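Local atomic coordinates of Nrps/pks (Streptomyces albus, PDB entry 4OPF), a protein that serves as a ketosynthase domain of the AT-less oxazolomycin polyketide synthase, probably passing on the acyl chain without elongating it. Residues 322-327 with 373-378. Sequence-based numbering, arbitrary orientation.
Sequences CSLGSV and TPLRFE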
ATOM      1  N   CYS A 322     -13.849 -30.042   5.535  1.00 34.03           N
ATOM      2  CA  CYS A 322     -13.476 -28.625   5.549  1.00 33.58           C
ATOM      3  C   CYS A 322     -14.687 -27.821   5.971  1.00 31.94           C
ATOM      4  O   CYS A 322     -15.693 -27.839   5.290  1.00 32.47           O
ATOM      5  CB  CYS A 322     -12.983 -28.142   4.189  1.00 34.67           C
ATOM      6  SG  CYS A 322     -12.210 -26.477   4.231  1.00 35.53           S
ATOM      7  N   SER A 323     -14.559 -27.128   7.100  1.00 29.76           N
ATOM      8  CA  SER A 323     -15.626 -26.394   7.691  1.00 30.48           C
ATOM      9  C   SER A 323     -15.660 -24.923   7.222  1.00 29.38           C
ATOM     10  O   SER A 323     -14.649 -24.257   7.235  1.00 29.25           O
ATOM     11  CB  SER A 323     -15.470 -26.530   9.196  1.00 32.62           C
ATOM     12  OG  SER A 323     -16.589 -25.975   9.808  1.00 38.19           O
ATOM     13  N   LEU A 324     -16.797 -24.466   6.719  1.00 28.75           N
ATOM     14  CA  LEU A 324     -16.952 -23.134   6.138  1.00 29.28           C
ATOM     15  C   LEU A 324     -17.868 -22.298   6.993  1.00 28.63           C
ATOM     16  O   LEU A 324     -18.868 -22.791   7.530  1.00 30.71           O
ATOM     17  CB  LEU A 324     -17.574 -23.190   4.741  1.00 28.69           C
ATOM     18  CG  LEU A 324     -16.891 -24.101   3.722  1.00 30.87           C
ATOM     19  CD1 LEU A 324     -17.446 -23.871   2.338  1.00 31.95           C
ATOM     20  CD2 LEU A 324     -15.405 -23.887   3.672  1.00 31.29           C
ATOM     21  N   GLY A 325     -17.545 -21.026   7.074  1.00 26.62           N
ATOM     22  CA  GLY A 325     -18.342 -20.059   7.762  1.00 28.27           C
ATOM     23  C   GLY A 325     -18.298 -18.626   7.215  1.00 27.05           C
ATOM     24  O   GLY A 325     -17.688 -18.323   6.169  1.00 26.40           O
ATOM     25  N   SER A 326     -19.035 -17.767   7.909  1.00 27.66           N
ATOM     26  CA  SER A 326     -19.089 -16.343   7.635  1.00 26.97           C
ATOM     27  C   SER A 326     -19.642 -15.570   8.807  1.00 26.70           C
ATOM     28  O   SER A 326     -20.686 -15.964   9.337  1.00 27.70           O
ATOM     29  CB  SER A 326     -20.042 -16.124   6.431  1.00 27.45           C
ATOM     30  OG  SER A 326     -20.204 -14.726   6.197  1.00 27.46           O
ATOM     31  N   VAL A 327     -19.096 -14.371   9.094  1.00 26.22           N
ATOM     32  CA  VAL A 327     -19.627 -13.492  10.123  1.00 27.26           C
ATOM     33  C   VAL A 327     -20.796 -12.693   9.647  1.00 27.49           C
ATOM     34  O   VAL A 327     -21.461 -12.029  10.451  1.00 25.90           O
ATOM     35  CB  VAL A 327     -18.630 -12.421  10.657  1.00 32.09           C
ATOM     36  CG1 VAL A 327     -17.545 -13.084  11.398  1.00 40.06           C
ATOM     37  CG2 VAL A 327     -17.976 -11.609   9.558  1.00 27.64           C
ATOM     38  N   THR A 373     -18.998 -33.484  -1.799  1.00 75.92           N
ATOM     39  CA  THR A 373     -17.813 -32.736  -1.346  1.00 57.04           C
ATOM     40  C   THR A 373     -17.674 -32.923   0.112  1.00 48.82           C
ATOM     41  O   THR A 373     -18.682 -33.094   0.808  1.00 44.90           O
ATOM     42  CB  THR A 373     -17.899 -31.175  -1.534  1.00 69.76           C
ATOM     43  OG1 THR A 373     -18.942 -30.607  -0.689  1.00 57.08           O
ATOM     44  CG2 THR A 373     -18.056 -30.761  -3.051  1.00 74.76           C
ATOM     45  N   PRO A 374     -16.438 -32.799   0.607  1.00 40.08           N
ATOM     46  CA  PRO A 374     -16.281 -32.759   2.043  1.00 38.72           C
ATOM     47  C   PRO A 374     -16.442 -31.352   2.682  1.00 36.11           C
ATOM     48  O   PRO A 374     -16.162 -31.210   3.860  1.00 34.61           O
ATOM     49  CB  PRO A 374     -14.848 -33.225   2.211  1.00 40.47           C
ATOM     50  CG  PRO A 374     -14.141 -32.621   1.034  1.00 39.02           C
ATOM     51  CD  PRO A 374     -15.146 -32.652  -0.088  1.00 39.83           C
ATOM     52  N   LEU A 375     -16.910 -30.350   1.940  1.00 33.40           N
ATOM     53  CA  LEU A 375     -17.163 -29.042   2.534  1.00 32.98           C
ATOM     54  C   LEU A 375     -18.377 -29.206   3.481  1.00 35.87           C
ATOM     55  O   LEU A 375     -19.309 -29.902   3.155  1.00 35.93           O
ATOM     56  CB  LEU A 375     -17.492 -28.003   1.476  1.00 32.26           C
ATOM     57  CG  LEU A 375     -16.504 -27.899   0.340  1.00 33.32           C
ATOM     58  CD1 LEU A 375     -16.790 -26.722  -0.592  1.00 34.44           C
ATOM     59  CD2 LEU A 375     -15.088 -27.842   0.869  1.00 33.24           C
ATOM     60  N   ARG A 376     -18.365 -28.554   4.633  1.00 35.55           N
ATOM     61  CA  ARG A 376     -19.530 -28.561   5.483  1.00 38.29           C
ATOM     62  C   ARG A 376     -19.701 -27.232   6.259  1.00 36.94           C
ATOM     63  O   ARG A 376     -18.771 -26.416   6.347  1.00 34.64           O
ATOM     64  CB  ARG A 376     -19.424 -29.716   6.460  1.00 41.42           C
ATOM     65  CG  ARG A 376     -18.256 -29.599   7.422  1.00 43.43           C
ATOM     66  CD  ARG A 376     -18.178 -30.784   8.386  1.00 49.37           C
ATOM     67  NE  ARG A 376     -19.513 -31.101   8.935  1.00 57.00           N
ATOM     68  CZ  ARG A 376     -20.015 -30.606  10.062  1.00 60.53           C
ATOM     69  NH1 ARG A 376     -19.308 -29.786  10.822  1.00 64.72           N
ATOM     70  NH2 ARG A 376     -21.242 -30.919  10.424  1.00 62.72           N
ATOM     71  N   PHE A 377     -20.889 -27.044   6.815  1.00 37.41           N
ATOM     72  CA  PHE A 377     -21.228 -25.896   7.634  1.00 41.00           C
ATOM     73  C   PHE A 377     -21.576 -26.348   9.060  1.00 41.53           C
ATOM     74  O   PHE A 377     -22.538 -27.068   9.211  1.00 40.52           O
ATOM     75  CB  PHE A 377     -22.480 -25.255   7.087  1.00 45.97           C
ATOM     76  CG  PHE A 377     -22.335 -24.654   5.725  1.00 53.19           C
ATOM     77  CD1 PHE A 377     -21.295 -23.790   5.431  1.00 51.76           C
ATOM     78  CD2 PHE A 377     -23.307 -24.907   4.746  1.00 61.66           C
ATOM     79  CE1 PHE A 377     -21.191 -23.220   4.174  1.00 54.75           C
ATOM     80  CE2 PHE A 377     -23.209 -24.341   3.485  1.00 64.47           C
ATOM     81  CZ  PHE A 377     -22.142 -23.501   3.206  1.00 61.38           C
ATOM     82  N   GLU A 378     -20.808 -25.955  10.079  1.00 36.93           N
ATOM     83  CA  GLU A 378     -21.111 -26.305  11.445  0.60 38.89           C
ATOM     84  C   GLU A 378     -22.330 -25.521  11.935  1.00 40.46           C
ATOM     85  O   GLU A 378     -22.446 -24.329  11.696  1.00 39.62           O
ATOM     86  CB  GLU A 378     -19.906 -26.009  12.333  0.60 38.00           C
ATOM     87  CG  GLU A 378     -19.994 -26.549  13.749  0.60 39.50           C
ATOM     88  CD  GLU A 378     -20.616 -27.958  13.859  0.60 43.29           C
ATOM     89  OE1 GLU A 378     -19.974 -28.950  13.442  0.60 48.89           O
ATOM     90  OE2 GLU A 378     -21.731 -28.077  14.391  0.60 40.66           O
TER
HETATM   91  O   HOH W   1     -17.337 -28.215  11.316  0.50 29.93           O
HETATM   92  O   HOH W   2     -18.877 -23.999   9.779  1.00 31.51           O
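Phe377 CB points away from the strand of Leu324, but CG, anti to the carbonyl carbon (chi1 -66°), starts the ring back toward it, and Phe377 CE1 lies 3.7 Å from Leu324 CB. The carbonyl oxygen of Leu324 lies at the ring edge, near its plane, 3.4 Å from Phe377 CD1. The methyls Leu324 CD1 and Leu375 CD1 meet at 4.1 Å, and Leu375 turns its other methyl to Cys322 CB. The backbones of 322-325 and 375-376 run parallel, the latter closing one edge of the chain's mixed sheet in this thiolase-type fold: Cys322 N donates to Pro374 O, Arg376 N to Cys322 O, and Leu324 N to Arg376 O at 2.8 Å, this last almost in line with the carbonyl bond. One water joins Ser323 OG to Arg376 NH1, weakly on the arginine side; a second takes the N-H of Glu378, donates to Leu324 O and bonds Ser323 OG. In one of two conformers of Glu378, Arg376 NH1 makes a salt bridge to Glu378 OE1 (2.8 Å), meeting the carboxylate from above its plane. An alanine in place of Phe377 would probably leave Leu324 CB without its aromatic neighbour and Phe358 without its stacking partner. The two faces differ in chemistry: apolar contacts on the Leu375 side, toward helix 300-314, and on the Ser323 side charge and water, which satisfies Leu324 O and the N-H of Glu378 where direct pairing stops.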